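Local coordinates for piwi domain-containing protein (Vanderwaltozyma polyspora, PDB 5THE), which probably binds RNA as the C-terminal, Piwi-containing lobe of a budding-yeast Argonaute, a protein that selects and cleaves RNA targets, at residues N263-V268 with K329-K334; Q353-E358 with C456-N461. All blocks are in the same frame, centred on the assembly; numbering follows the deposited sequence.

How the contacts relate
Following the chain from the N terminus, contact 1 comes first: 263-268 lies on strand 264-274, and the chain returns to it at 329-334, closing a loop that contains strands 282-289 and 300-305 and helix 320-329. Contact 2 opens only after this loop has closed, so the two are in series and neither nest nor cross. It joins the beginning of helix 351-373 to the end of strand 452-459. In sequence between the two contacts comes strand 339-344, which pairs in parallel with both 264-274 and 383-389, the latter being the neighbour of 452-459. The contacts thus reach the same Piwi-domain sheet, with centres about 22 Å apart and nearest atoms about 6 Å apart.

Contact 1 (N263-V268 with K329-K334); sequences NLPILV and KHNNGK
Leu264 and Pro265 meet Asn331 and Lys334, the two end residues of a type I' beta turn in the loop that leads from helix 320-329 to strand 339-344 of the RNase H-like Piwi domain. No direct polar bond forms between the two segments. Within the turn, Lys334 N donates to Asn331 O at 3.0 Å. Asn331 ND2 is held by the carbonyls of Tyr327 and Tyr291, which fixes which way the amide is turned. Tyr327 bridges the two sides, with its carbonyl on Asn331 ND2 and its hydroxyl on Pro265 O.

The direct contact is van der Waals packing. The side chains of Leu264 and Lys334 cross at about a right angle: the forked end of Leu264 lies over the first side-chain carbon of Lys334, with Leu264 CD1 3.8 Å from Lys334 CB. Lys334 is bent at its second torsion (chi2 -75°), which leads its ammonium end away from the leucine. Leu264 also rests on Tyr327 and Thr337. The amide of Asn331 and the ring of Pro265 slide past one another in opposite directions, leaving Asn331 OD1 3.5 Å from both Pro265 CG and Pro265 CD.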
# COMPACT_ATOMS: atom_id res chain seq x y z
N ASN A 263 14.30 21.60 -3.78
CA ASN A 263 12.91 21.65 -4.22
C ASN A 263 12.51 20.35 -4.90
O ASN A 263 11.76 20.33 -5.88
CB ASN A 263 12.64 22.86 -5.12
CG ASN A 263 11.17 23.17 -5.23
OD1 ASN A 263 10.43 23.01 -4.26
ND2 ASN A 263 10.73 23.55 -6.42
N LEU A 264 13.02 19.24 -4.39
CA LEU A 264 12.71 17.96 -4.96
C LEU A 264 12.01 17.11 -3.91
O LEU A 264 12.40 17.14 -2.73
CB LEU A 264 13.98 17.25 -5.45
CG LEU A 264 14.59 17.79 -6.74
CD1 LEU A 264 15.97 17.18 -6.94
CD2 LEU A 264 13.68 17.49 -7.92
N PRO A 265 10.98 16.36 -4.29
CA PRO A 265 10.27 15.53 -3.31
C PRO A 265 11.17 14.43 -2.77
O PRO A 265 12.01 13.88 -3.49
CB PRO A 265 9.09 14.96 -4.10
CG PRO A 265 9.57 14.94 -5.51
CD PRO A 265 10.41 16.21 -5.64
N ILE A 266 11.01 14.14 -1.48
CA ILE A 266 11.72 13.02 -0.89
C ILE A 266 11.27 11.74 -1.55
O ILE A 266 10.09 11.57 -1.88
CB ILE A 266 11.48 13.00 0.63
CG1 ILE A 266 12.04 14.27 1.27
CG2 ILE A 266 12.10 11.75 1.28
CD1 ILE A 266 11.55 14.49 2.69
N LEU A 267 12.21 10.84 -1.80
CA LEU A 267 11.88 9.50 -2.26
C LEU A 267 11.46 8.68 -1.05
O LEU A 267 12.28 8.42 -0.16
CB LEU A 267 13.07 8.87 -2.98
CG LEU A 267 12.92 7.38 -3.27
CD1 LEU A 267 11.76 7.17 -4.23
CD2 LEU A 267 14.19 6.79 -3.84
N VAL A 268 10.19 8.31 -0.99
CA VAL A 268 9.65 7.56 0.14
C VAL A 268 9.55 6.11 -0.29
O VAL A 268 8.93 5.81 -1.31
CB VAL A 268 8.28 8.10 0.59
CG1 VAL A 268 7.73 7.26 1.72
CG2 VAL A 268 8.38 9.58 1.02
N LYS A 329 12.24 9.99 -14.12
CA LYS A 329 11.35 10.30 -15.24
C LYS A 329 10.31 11.34 -14.86
O LYS A 329 9.88 12.12 -15.71
CB LYS A 329 10.65 9.04 -15.75
CG LYS A 329 11.58 7.96 -16.28
CD LYS A 329 10.78 6.84 -16.94
CE LYS A 329 11.46 5.47 -16.79
NZ LYS A 329 12.76 5.37 -17.51
N HIS A 330 9.92 11.39 -13.59
CA HIS A 330 8.88 12.31 -13.14
C HIS A 330 9.44 13.60 -12.54
O HIS A 330 8.65 14.45 -12.10
CB HIS A 330 7.97 11.61 -12.12
CG HIS A 330 7.06 10.60 -12.75
ND1 HIS A 330 7.45 9.29 -12.98
CD2 HIS A 330 5.81 10.71 -13.24
CE1 HIS A 330 6.46 8.64 -13.56
NE2 HIS A 330 5.45 9.48 -13.73
N ASN A 331 10.76 13.77 -12.49
CA ASN A 331 11.35 14.97 -11.92
C ASN A 331 12.43 15.54 -12.85
O ASN A 331 13.52 15.95 -12.42
CB ASN A 331 11.88 14.67 -10.52
CG ASN A 331 10.76 14.31 -9.54
OD1 ASN A 331 10.13 15.20 -8.96
ND2 ASN A 331 10.49 13.01 -9.38
N ASN A 332 12.12 15.57 -14.15
CA ASN A 332 12.97 16.23 -15.15
C ASN A 332 14.44 15.82 -15.03
O ASN A 332 15.34 16.66 -15.02
CB ASN A 332 12.84 17.75 -15.04
CG ASN A 332 11.44 18.23 -15.26
OD1 ASN A 332 10.79 17.86 -16.24
ND2 ASN A 332 10.94 19.04 -14.34
N GLY A 333 14.68 14.52 -14.95
CA GLY A 333 16.04 14.01 -14.96
C GLY A 333 16.78 14.08 -13.64
O GLY A 333 17.93 13.62 -13.58
N LYS A 334 16.17 14.62 -12.59
CA LYS A 334 16.81 14.72 -11.28
C LYS A 334 16.60 13.44 -10.46
O LYS A 334 15.51 12.85 -10.48
CB LYS A 334 16.25 15.92 -10.50
CG LYS A 334 16.43 17.27 -11.20
CD LYS A 334 17.85 17.74 -11.10
CE LYS A 334 18.02 19.14 -11.65
NZ LYS A 334 19.46 19.54 -11.57

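Contact 2 (Q353-E358 with C456-N461); sequences QVVKIE and CLYDEN
Asp459 OD2 is gripped by two groups, Asn461 N and the hydroxyl of Thr384, just beyond Leu457 and Tyr458, the residues through which strand 452-459 meets Val354 and Val355 of helix 351-373. The bond from Asn461 N to Asp459 OD2 (2.9 Å) comes from above the carboxylate, 63° out of its plane, and makes an Asx turn where the strand ends. Asp459 OD1 takes Ser463 N.

A classic beta bulge, in which Leu457 and Tyr458 both face Cys385, lets these consecutive residues point toward the same helix. The axes of 353-358 and 456-459 run at 37° to each other. Val355 fits between the two side chains with a methyl for each. Its chi1 of -177° sends CG1 obliquely to the tyrosine ring, Val355 CG1 lying 3.5 Å from Tyr458 CD1. The other branch touches the leucine, Val355 CG2 being 3.7 Å from Leu457 CB and 3.5 Å from Leu457 O. The side chain of Val354 crosses that of Leu457 at about a right angle, with Val354 CG1 3.8 Å from Leu457 CD1. Cys385 of strand 383-389 touches Val354, Leu457 and Tyr458.

The side chains thus meet through apolar groups, two valines on a leucine and a ring, while the charged groups alongside have partners outside the two segments: Glu358 OE1 bridges to Arg343 NH2 and Glu460 OE2 to Lys363 NZ.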
# COMPACT_ATOMS: atom_id res chain seq x y z
N GLN A 353 20.85 -5.25 12.24
CA GLN A 353 21.11 -5.79 10.92
C GLN A 353 20.39 -5.01 9.83
O GLN A 353 20.91 -4.86 8.72
CB GLN A 353 20.72 -7.27 10.88
CG GLN A 353 21.68 -8.15 11.65
CD GLN A 353 23.12 -7.93 11.20
OE1 GLN A 353 23.88 -7.18 11.82
NE2 GLN A 353 23.50 -8.57 10.10
N VAL A 354 19.19 -4.49 10.12
CA VAL A 354 18.53 -3.61 9.16
C VAL A 354 19.42 -2.43 8.81
O VAL A 354 19.57 -2.05 7.64
CB VAL A 354 17.16 -3.13 9.70
CG1 VAL A 354 16.62 -2.00 8.83
CG2 VAL A 354 16.16 -4.30 9.78
N VAL A 355 20.05 -1.83 9.82
CA VAL A 355 20.92 -0.69 9.51
C VAL A 355 22.22 -1.18 8.87
O VAL A 355 22.60 -0.72 7.79
CB VAL A 355 21.18 0.15 10.77
CG1 VAL A 355 22.02 1.36 10.42
CG2 VAL A 355 19.85 0.60 11.38
N LYS A 356 22.88 -2.16 9.49
CA LYS A 356 24.21 -2.55 9.03
C LYS A 356 24.17 -3.20 7.66
O LYS A 356 25.16 -3.14 6.91
CB LYS A 356 24.87 -3.50 10.04
CG LYS A 356 25.55 -2.81 11.21
CD LYS A 356 26.04 -3.81 12.25
CE LYS A 356 27.00 -3.17 13.25
NZ LYS A 356 26.39 -2.07 14.05
N ILE A 357 23.05 -3.83 7.30
CA ILE A 357 22.93 -4.54 6.03
C ILE A 357 22.07 -3.77 5.05
O ILE A 357 22.50 -3.46 3.94
CB ILE A 357 22.38 -5.97 6.24
CG1 ILE A 357 23.26 -6.75 7.22
CG2 ILE A 357 22.27 -6.67 4.87
CD1 ILE A 357 24.70 -6.83 6.77
N GLU A 358 20.82 -3.48 5.42
CA GLU A 358 19.86 -2.93 4.46
C GLU A 358 20.12 -1.46 4.18
O GLU A 358 20.17 -1.05 3.02
CB GLU A 358 18.43 -3.15 4.96
CG GLU A 358 18.02 -4.61 5.06
CD GLU A 358 16.60 -4.81 5.57
OE1 GLU A 358 16.28 -5.93 6.03
OE2 GLU A 358 15.78 -3.85 5.52
N CYS A 456 12.73 5.04 14.54
CA CYS A 456 13.74 5.59 13.65
C CYS A 456 15.05 4.86 13.94
O CYS A 456 15.64 5.03 15.01
CB CYS A 456 13.89 7.10 13.84
SG CYS A 456 15.16 7.78 12.72
N LEU A 457 15.48 4.03 12.99
CA LEU A 457 16.70 3.24 13.15
C LEU A 457 17.93 3.95 12.60
O LEU A 457 19.06 3.61 12.98
CB LEU A 457 16.54 1.89 12.44
CG LEU A 457 15.38 0.98 12.85
CD1 LEU A 457 15.46 -0.36 12.11
CD2 LEU A 457 15.39 0.75 14.35
N TYR A 458 17.75 4.92 11.71
CA TYR A 458 18.87 5.57 11.06
C TYR A 458 18.38 6.87 10.47
O TYR A 458 17.29 6.92 9.90
CB TYR A 458 19.47 4.71 9.95
CG TYR A 458 20.90 5.06 9.61
CD1 TYR A 458 21.92 4.83 10.53
CD2 TYR A 458 21.25 5.60 8.36
CE1 TYR A 458 23.25 5.13 10.23
CE2 TYR A 458 22.59 5.91 8.05
CZ TYR A 458 23.58 5.67 9.00
OH TYR A 458 24.91 5.95 8.76
N ASP A 459 19.17 7.93 10.60
CA ASP A 459 18.68 9.22 10.13
C ASP A 459 19.88 10.10 9.79
O ASP A 459 20.58 10.57 10.70
CB ASP A 459 17.77 9.87 11.18
CG ASP A 459 17.38 11.25 10.81
OD1 ASP A 459 17.40 12.13 11.69
OD2 ASP A 459 17.06 11.45 9.64
N GLU A 460 20.09 10.35 8.50
CA GLU A 460 21.05 11.35 8.07
C GLU A 460 20.37 12.65 7.70
O GLU A 460 20.97 13.50 7.04
CB GLU A 460 21.88 10.83 6.89
CG GLU A 460 22.12 9.34 6.95
CD GLU A 460 22.91 8.85 5.75
OE1 GLU A 460 24.16 8.90 5.80
OE2 GLU A 460 22.30 8.45 4.75
N ASN A 461 19.12 12.84 8.12
CA ASN A 461 18.36 14.00 7.67
C ASN A 461 17.98 14.94 8.80
O ASN A 461 17.13 15.80 8.61
CB ASN A 461 17.10 13.55 6.92
CG ASN A 461 17.42 13.05 5.52
OD1 ASN A 461 17.98 13.78 4.71
ND2 ASN A 461 17.09 11.79 5.24